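PDB 2NS0: hypothetical protein from Rhodococcus sp., which is of unknown function but has a fold resembling winged helix-turn-helix domains, consistent with nucleic-acid binding, and may be related to S-adenosylmethionine tRNA ribosyltransferases. Local coordinates for residues 6-11 with 44-49; 25-30 with 75-80. All blocks are in the same frame, centred on the assembly; numbering follows the deposited sequence.

Contact 1: residues 6-11 with 44-49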
ATOM      1  N   ARG A   6       9.738  -3.403  -6.935  1.00 20.03           N
ATOM      2  CA  ARG A   6      10.577  -3.359  -5.733  1.00 21.36           C
ATOM      3  C   ARG A   6      10.568  -1.973  -5.065  1.00 20.66           C
ATOM      4  O   ARG A   6      10.486  -1.854  -3.843  1.00 20.24           O
ATOM      5  CB  ARG A   6      12.007  -3.751  -6.100  1.00 22.95           C
ATOM      6  CG  ARG A   6      12.917  -3.918  -4.899  1.00 28.75           C
ATOM      7  CD  ARG A   6      14.120  -4.827  -5.219  1.00 37.09           C
ATOM      8  NE  ARG A   6      15.156  -4.092  -5.948  1.00 43.19           N
ATOM      9  CZ  ARG A   6      16.324  -4.599  -6.368  1.00 45.00           C
ATOM     10  NH1 ARG A   6      16.644  -5.870  -6.129  1.00 44.86           N
ATOM     11  NH2 ARG A   6      17.175  -3.816  -7.037  1.00 45.66           N
ATOM     12  N   GLU A   7      10.667  -0.914  -5.859  1.00 20.00           N
ATOM     13  CA  GLU A   7      10.640   0.433  -5.314  1.00 19.73           C
ATOM     14  C   GLU A   7       9.328   0.738  -4.580  1.00 18.77           C
ATOM     15  O   GLU A   7       9.330   1.422  -3.570  1.00 17.10           O
ATOM     16  CB  GLU A   7      10.774   1.456  -6.428  1.00 20.31           C
ATOM     17  CG  GLU A   7      12.134   1.990  -6.761  1.00 26.67           C
ATOM     18  CD  GLU A   7      11.977   3.067  -7.845  1.00 33.64           C
ATOM     19  OE1 GLU A   7      11.558   4.226  -7.486  1.00 37.18           O
ATOM     20  OE2 GLU A   7      12.172   2.727  -9.042  1.00 30.03           O
ATOM     21  N   LEU A   8       8.211   0.294  -5.157  1.00 17.83           N
ATOM     22  CA  LEU A   8       6.911   0.536  -4.587  1.00 17.45           C
ATOM     23  C   LEU A   8       6.768  -0.252  -3.299  1.00 18.07           C
ATOM     24  O   LEU A   8       6.235   0.267  -2.304  1.00 16.47           O
ATOM     25  CB  LEU A   8       5.804   0.152  -5.564  1.00 17.58           C
ATOM     26  CG  LEU A   8       5.738   1.060  -6.810  1.00 17.62           C
ATOM     27  CD1 LEU A   8       4.716   0.607  -7.859  1.00 16.00           C
ATOM     28  CD2 LEU A   8       5.406   2.447  -6.358  1.00 16.79           C
ATOM     29  N   GLU A   9       7.244  -1.501  -3.328  1.00 17.49           N
ATOM     30  CA  GLU A   9       7.217  -2.316  -2.141  1.00 19.44           C
ATOM     31  C   GLU A   9       7.990  -1.684  -0.989  1.00 19.46           C
ATOM     32  O   GLU A   9       7.508  -1.670   0.143  1.00 19.54           O
ATOM     33  CB  GLU A   9       7.648  -3.755  -2.439  1.00 18.72           C
ATOM     34  CG  GLU A   9       6.577  -4.542  -3.252  1.00 19.52           C
ATOM     35  CD  GLU A   9       7.153  -5.799  -3.922  1.00 22.84           C
ATOM     36  OE1 GLU A   9       8.156  -6.343  -3.397  1.00 28.17           O
ATOM     37  OE2 GLU A   9       6.637  -6.223  -4.981  1.00 25.33           O
ATOM     38  N   GLU A  10       9.180  -1.175  -1.285  1.00 19.87           N
ATOM     39  CA  GLU A  10      10.077  -0.557  -0.290  1.00 20.38           C
ATOM     40  C   GLU A  10       9.471   0.713   0.243  1.00 19.81           C
ATOM     41  O   GLU A  10       9.612   1.021   1.405  1.00 20.00           O
ATOM     42  CB  GLU A  10      11.453  -0.267  -0.920  1.00 20.69           C
ATOM     43  CG  GLU A  10      12.284   0.855  -0.233  1.00 23.39           C
ATOM     44  CD  GLU A  10      12.689   0.556   1.214  1.00 27.95           C
ATOM     45  OE1 GLU A  10      12.368  -0.544   1.713  1.00 31.47           O
ATOM     46  OE2 GLU A  10      13.343   1.432   1.866  1.00 29.97           O
ATOM     47  N   CYS A  11       8.756   1.440  -0.610  1.00 20.48           N
ATOM     48  CA  CYS A  11       8.070   2.656  -0.181  1.00 19.94           C
ATOM     49  C   CYS A  11       6.899   2.355   0.765  1.00 19.67           C
ATOM     50  O   CYS A  11       6.755   3.054   1.767  1.00 20.50           O
ATOM     51  CB  CYS A  11       7.601   3.472  -1.380  1.00 19.83           C
ATOM     52  SG  CYS A  11       6.790   4.994  -0.870  1.00 22.94           S
ATOM     53  N   GLU A  44      -2.750   2.165  -9.700  1.00 20.42           N
ATOM     54  CA  GLU A  44      -2.853   0.703  -9.898  1.00 20.55           C
ATOM     55  C   GLU A  44      -1.534  -0.056  -9.598  1.00 19.44           C
ATOM     56  O   GLU A  44      -1.580  -1.081  -8.957  1.00 19.82           O
ATOM     57  CB  GLU A  44      -3.443   0.340 -11.273  1.00 21.83           C
ATOM     58  CG  GLU A  44      -4.869   0.886 -11.456  1.00 26.65           C
ATOM     59  CD  GLU A  44      -5.833   0.392 -10.365  1.00 33.68           C
ATOM     60  OE1 GLU A  44      -6.058  -0.839 -10.310  1.00 36.06           O
ATOM     61  OE2 GLU A  44      -6.344   1.219  -9.557  1.00 33.42           O
ATOM     62  N   PRO A  45      -0.368   0.431 -10.072  1.00 18.74           N
ATOM     63  CA  PRO A  45       0.882  -0.176  -9.583  1.00 18.60           C
ATOM     64  C   PRO A  45       1.021  -0.293  -8.041  1.00 18.06           C
ATOM     65  O   PRO A  45       1.519  -1.318  -7.543  1.00 18.30           O
ATOM     66  CB  PRO A  45       1.966   0.744 -10.184  1.00 17.75           C
ATOM     67  CG  PRO A  45       1.360   1.224 -11.445  1.00 17.82           C
ATOM     68  CD  PRO A  45      -0.095   1.451 -11.115  1.00 19.01           C
ATOM     69  N   VAL A  46       0.572   0.725  -7.294  1.00 18.79           N
ATOM     70  CA  VAL A  46       0.651   0.702  -5.831  1.00 17.15           C
ATOM     71  C   VAL A  46      -0.277  -0.360  -5.264  1.00 17.36           C
ATOM     72  O   VAL A  46       0.091  -1.061  -4.333  1.00 17.16           O
ATOM     73  CB  VAL A  46       0.334   2.084  -5.178  1.00 17.52           C
ATOM     74  CG1 VAL A  46       0.062   1.895  -3.728  1.00 19.16           C
ATOM     75  CG2 VAL A  46       1.510   3.077  -5.317  1.00 13.86           C
ATOM     76  N   ARG A  47      -1.490  -0.487  -5.804  1.00 17.62           N
ATOM     77  CA  ARG A  47      -2.399  -1.604  -5.436  1.00 16.70           C
ATOM     78  C   ARG A  47      -1.812  -2.977  -5.690  1.00 16.91           C
ATOM     79  O   ARG A  47      -1.992  -3.889  -4.869  1.00 17.71           O
ATOM     80  CB  ARG A  47      -3.751  -1.487  -6.135  1.00 17.25           C
ATOM     81  CG  ARG A  47      -4.527  -0.267  -5.674  1.00 19.38           C
ATOM     82  CD  ARG A  47      -5.943  -0.236  -6.275  1.00 24.36           C
ATOM     83  NE  ARG A  47      -6.847   0.643  -5.526  1.00 28.81           N
ATOM     84  CZ  ARG A  47      -7.983   0.258  -4.919  1.00 31.33           C
ATOM     85  NH1 ARG A  47      -8.412  -1.009  -4.933  1.00 33.80           N
ATOM     86  NH2 ARG A  47      -8.714   1.148  -4.281  1.00 29.96           N
ATOM     87  N   GLU A  48      -1.103  -3.144  -6.803  1.00 16.59           N
ATOM     88  CA  GLU A  48      -0.467  -4.427  -7.110  1.00 16.76           C
ATOM     89  C   GLU A  48       0.609  -4.738  -6.089  1.00 15.90           C
ATOM     90  O   GLU A  48       0.684  -5.854  -5.591  1.00 16.33           O
ATOM     91  CB  GLU A  48       0.106  -4.477  -8.534  1.00 15.49           C
ATOM     92  CG  GLU A  48      -0.938  -4.440  -9.621  1.00 19.46           C
ATOM     93  CD  GLU A  48      -1.744  -5.714  -9.694  1.00 23.49           C
ATOM     94  OE1 GLU A  48      -1.225  -6.804  -9.329  1.00 25.52           O
ATOM     95  OE2 GLU A  48      -2.908  -5.636 -10.132  1.00 29.36           O
ATOM     96  N   ALA A  49       1.422  -3.734  -5.767  1.00 15.92           N
ATOM     97  CA  ALA A  49       2.456  -3.873  -4.736  1.00 16.21           C
ATOM     98  C   ALA A  49       1.902  -4.259  -3.368  1.00 17.06           C
ATOM     99  O   ALA A  49       2.402  -5.223  -2.736  1.00 19.14           O
ATOM    100  CB  ALA A  49       3.313  -2.593  -4.650  1.00 14.62           C
TER

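Contact 2: residues 25-30 with 75-80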
ATOM      1  N   ILE A  25      -1.770   3.610   5.983  1.00 18.71           N
ATOM      2  CA  ILE A  25      -1.489   4.530   4.902  1.00 17.15           C
ATOM      3  C   ILE A  25      -2.480   4.208   3.827  1.00 16.61           C
ATOM      4  O   ILE A  25      -3.179   3.208   3.909  1.00 15.49           O
ATOM      5  CB  ILE A  25      -0.010   4.428   4.333  1.00 17.49           C
ATOM      6  CG1 ILE A  25       0.296   3.033   3.751  1.00 16.05           C
ATOM      7  CG2 ILE A  25       1.019   4.886   5.402  1.00 16.62           C
ATOM      8  CD1 ILE A  25       1.643   2.928   3.027  1.00 17.54           C
ATOM      9  N   CYS A  26      -2.547   5.072   2.828  1.00 15.83           N
ATOM     10  CA  CYS A  26      -3.397   4.823   1.673  1.00 15.81           C
ATOM     11  C   CYS A  26      -2.481   4.800   0.450  1.00 15.86           C
ATOM     12  O   CYS A  26      -1.304   5.236   0.516  1.00 15.14           O
ATOM     13  CB  CYS A  26      -4.478   5.915   1.552  1.00 15.06           C
ATOM     14  SG  CYS A  26      -3.808   7.584   1.439  1.00 18.49           S
ATOM     15  N   PRO A  27      -2.979   4.247  -0.658  1.00 15.73           N
ATOM     16  CA  PRO A  27      -2.178   4.175  -1.894  1.00 15.83           C
ATOM     17  C   PRO A  27      -1.626   5.544  -2.360  1.00 16.75           C
ATOM     18  O   PRO A  27      -0.494   5.621  -2.805  1.00 17.23           O
ATOM     19  CB  PRO A  27      -3.178   3.630  -2.937  1.00 15.72           C
ATOM     20  CG  PRO A  27      -4.181   2.868  -2.140  1.00 15.94           C
ATOM     21  CD  PRO A  27      -4.294   3.594  -0.789  1.00 14.96           C
ATOM     22  N   SER A  28      -2.398   6.617  -2.237  1.00 17.63           N
ATOM     23  CA  SER A  28      -1.869   7.929  -2.615  1.00 17.33           C
ATOM     24  C   SER A  28      -0.658   8.373  -1.781  1.00 17.88           C
ATOM     25  O   SER A  28       0.166   9.111  -2.288  1.00 17.09           O
ATOM     26  CB  SER A  28      -2.964   9.021  -2.697  1.00 18.11           C
ATOM     27  OG  SER A  28      -3.398   9.514  -1.418  1.00 18.11           O
ATOM     28  N   ASP A  29      -0.542   7.930  -0.528  1.00 17.59           N
ATOM     29  CA  ASP A  29       0.637   8.245   0.294  1.00 18.82           C
ATOM     30  C   ASP A  29       1.900   7.646  -0.362  1.00 19.10           C
ATOM     31  O   ASP A  29       2.951   8.287  -0.393  1.00 19.34           O
ATOM     32  CB  ASP A  29       0.530   7.629   1.706  1.00 17.99           C
ATOM     33  CG  ASP A  29      -0.493   8.333   2.617  1.00 17.75           C
ATOM     34  OD1 ASP A  29      -0.823   9.532   2.441  1.00 15.64           O
ATOM     35  OD2 ASP A  29      -0.953   7.665   3.553  1.00 17.94           O
ATOM     36  N   VAL A  30       1.802   6.399  -0.833  1.00 19.59           N
ATOM     37  CA  VAL A  30       2.880   5.734  -1.573  1.00 19.05           C
ATOM     38  C   VAL A  30       3.151   6.450  -2.912  1.00 18.89           C
ATOM     39  O   VAL A  30       4.277   6.807  -3.208  1.00 19.21           O
ATOM     40  CB  VAL A  30       2.534   4.214  -1.830  1.00 19.29           C
ATOM     41  CG1 VAL A  30       3.778   3.422  -2.350  1.00 21.79           C
ATOM     42  CG2 VAL A  30       1.976   3.566  -0.598  1.00 18.65           C
ATOM     43  N   GLY A  75     -12.454   1.630  -4.981  1.00 22.72           N
ATOM     44  CA  GLY A  75     -12.341   2.829  -4.188  1.00 22.58           C
ATOM     45  C   GLY A  75     -11.368   2.736  -3.035  1.00 22.68           C
ATOM     46  O   GLY A  75     -10.601   1.784  -2.952  1.00 24.02           O
ATOM     47  N   PRO A  76     -11.362   3.772  -2.169  1.00 22.15           N
ATOM     48  CA  PRO A  76     -10.367   3.977  -1.126  1.00 21.14           C
ATOM     49  C   PRO A  76     -10.161   2.792  -0.184  1.00 19.85           C
ATOM     50  O   PRO A  76     -11.120   2.187   0.304  1.00 20.18           O
ATOM     51  CB  PRO A  76     -10.889   5.213  -0.366  1.00 21.61           C
ATOM     52  CG  PRO A  76     -11.668   5.976  -1.375  1.00 22.86           C
ATOM     53  CD  PRO A  76     -12.327   4.897  -2.217  1.00 22.07           C
ATOM     54  N   ILE A  77      -8.896   2.482   0.056  1.00 17.20           N
ATOM     55  CA  ILE A  77      -8.525   1.382   0.891  1.00 16.98           C
ATOM     56  C   ILE A  77      -7.424   1.866   1.846  1.00 16.81           C
ATOM     57  O   ILE A  77      -6.826   2.930   1.631  1.00 17.01           O
ATOM     58  CB  ILE A  77      -7.998   0.177   0.059  1.00 16.94           C
ATOM     59  CG1 ILE A  77      -6.775   0.628  -0.819  1.00 18.49           C
ATOM     60  CG2 ILE A  77      -9.185  -0.495  -0.738  1.00 16.37           C
ATOM     61  CD1 ILE A  77      -5.967  -0.450  -1.577  1.00 16.09           C
ATOM     62  N   ARG A  78      -7.172   1.084   2.892  1.00 17.35           N
ATOM     63  CA  ARG A  78      -6.099   1.382   3.861  1.00 17.42           C
ATOM     64  C   ARG A  78      -5.053   0.280   3.814  1.00 17.34           C
ATOM     65  O   ARG A  78      -5.391  -0.861   3.530  1.00 16.20           O
ATOM     66  CB  ARG A  78      -6.671   1.451   5.285  1.00 18.11           C
ATOM     67  CG  ARG A  78      -7.750   2.514   5.518  1.00 17.26           C
ATOM     68  CD  ARG A  78      -7.282   3.913   5.083  1.00 17.40           C
ATOM     69  NE  ARG A  78      -6.104   4.415   5.819  1.00 13.52           N
ATOM     70  CZ  ARG A  78      -5.579   5.620   5.593  1.00 14.47           C
ATOM     71  NH1 ARG A  78      -6.113   6.409   4.677  1.00 15.21           N
ATOM     72  NH2 ARG A  78      -4.531   6.057   6.267  1.00 16.52           N
ATOM     73  N   ILE A  79      -3.785   0.612   4.086  1.00 17.81           N
ATOM     74  CA  ILE A  79      -2.713  -0.420   4.163  1.00 17.49           C
ATOM     75  C   ILE A  79      -2.058  -0.387   5.532  1.00 18.02           C
ATOM     76  O   ILE A  79      -1.665   0.678   5.974  1.00 18.23           O
ATOM     77  CB  ILE A  79      -1.612  -0.216   3.061  1.00 17.52           C
ATOM     78  CG1 ILE A  79      -2.253  -0.063   1.668  1.00 18.52           C
ATOM     79  CG2 ILE A  79      -0.585  -1.336   3.080  1.00 17.20           C
ATOM     80  CD1 ILE A  79      -1.283   0.602   0.581  1.00 18.94           C
ATOM     81  N   ARG A  80      -1.958  -1.542   6.196  1.00 17.09           N
ATOM     82  CA  ARG A  80      -1.418  -1.654   7.558  1.00 17.66           C
ATOM     83  C   ARG A  80      -0.482  -2.866   7.648  1.00 17.71           C
ATOM     84  O   ARG A  80      -0.624  -3.850   6.890  1.00 18.07           O
ATOM     85  CB  ARG A  80      -2.568  -1.815   8.606  1.00 16.55           C
ATOM     86  CG  ARG A  80      -3.278  -3.183   8.547  1.00 15.73           C
ATOM     87  CD  ARG A  80      -4.648  -3.125   9.188  1.00 19.51           C
ATOM     88  NE  ARG A  80      -5.195  -4.466   9.411  1.00 20.27           N
ATOM     89  CZ  ARG A  80      -6.380  -4.744   9.956  1.00 21.23           C
ATOM     90  NH1 ARG A  80      -7.243  -3.781  10.369  1.00 15.87           N
ATOM     91  NH2 ARG A  80      -6.689  -6.019  10.101  1.00 18.25           N
TER
HETATM   92  O   HOH W   1      -2.717   8.275   5.272  1.00 22.42           O

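Contact 1: residues 6-11 with 44-49
Leu8 meets Pro45, Val46 and Ala49, and the contact is in essence one branched side chain spread over a turn of a neighbouring helix. Its CG stands beside the backbone N (chi1 -68°), and from there the two methyls diverge. CD1 reaches Pro45, 3.6 Å from Pro45 CB, and also comes close to the Pro45 carbonyl oxygen, which already accepts the intrahelical bond from Ala49 N. CD2 turns to Val46 and lies 4.1 Å from Val46 CG2, the two side chains crossing at about a right angle. Nearer the backbone, Leu8 CB sits 3.8 Å from Ala49 CB. The small Ala49 side chain is consistent with the close approach of the helices here, with Glu9 CA and Ala49 CA 5.6 Å apart.

Glu9 adds both an apolar and a polar element. Its CG packs on the Ala49 methyl at 4.1 Å, while the extended chain carries the carboxylate onward to Arg52, with which OE2 forms a salt bridge. A charged pair on the flank of the buried leucine thus joins the same two helices.

The axes of the short segments pass 9.2 Å apart and cross at -71°. Such steep packing of helix 5-18 against helix 43-55 is consistent with the three-helix bundle of a winged helix-turn-helix domain, in which the first helix backs the third.

Contact 2: residues 25-30 with 75-80
The antiparallel bridge between Ile25 and Ile79 is consistent with a winged helix-turn-helix fold, in which the segment before the second helix pairs with the last strand of the sheet. Ile25 N donates to Ile79 O at 2.9 Å and Ile79 N returns a bond to Ile25 O at 2.7 Å, both with N-H...O angles of 160°. Ile25 and Ile79 thereby form a hydrogen-bonded pair, and their side chains cross obliquely, Ile25 CG1 lying 3.8 Å from Ile79 CB. Two residues after Ile25, the side chain of Pro27 crosses that of Ile77 at about a right angle, with Pro27 CG 3.7 Å from Ile77 CG1.

Arg78 lies against the Ile25 side of the bridge. Its chain bends at chi2 (-53°) and chi3 (-62°), and the guanidinium comes to rest over the Ile25-Cys26 peptide, with Ile25 O 3.6 Å above the guanidinium plane and offset toward its rim. NH1 ends 3.6 Å from Cys26 CB, NE is hydrogen-bonded to Ser24 OG, and NH2 donates to a water at 3.0 Å that also lies close to Asp29 OD2. That same OD2 accepts from Cys26 N at 3.1 Å, approached from well above the carboxylate plane, and so secures the N-cap residue of helix 27-34. An alanine in place of Arg78 would probably leave the Ile25-Cys26 peptide without its guanidinium cover, and Ser24 and the bridging water without their donor.

Asp29 and Arg78 do not touch but share one water, and their opposite charges would probably favour this arrangement. The chemistry implies a junction in which backbone bonds set the register, while the water and probably the charge attraction add to the link between helix start and strand.

How the contacts relate
From the N terminus, the chain runs through helix 5-18, turns into 25-30 at the start of helix 27-34, and returns along helix 43-55, where contact 1 closes its loop on the first helix. It then forms strand 59-63 and the wing before 75-80 comes back to 25-30, closing contact 2. Because the segments alternate, the two loops cross rather than nest. Their centres lie 11 Å apart, and the start of helix 27-34, which belongs to contact 2, packs on both segments of contact 1: Cys11 SG of 6-11 and Val46 CG2 of 44-49 meet Val30 CG1. Contact 1 thus holds helix to helix, contact 2 joins the start of helix 27-34 to edge strand 78-81, and together they illustrate how interleaved closures knit a small domain.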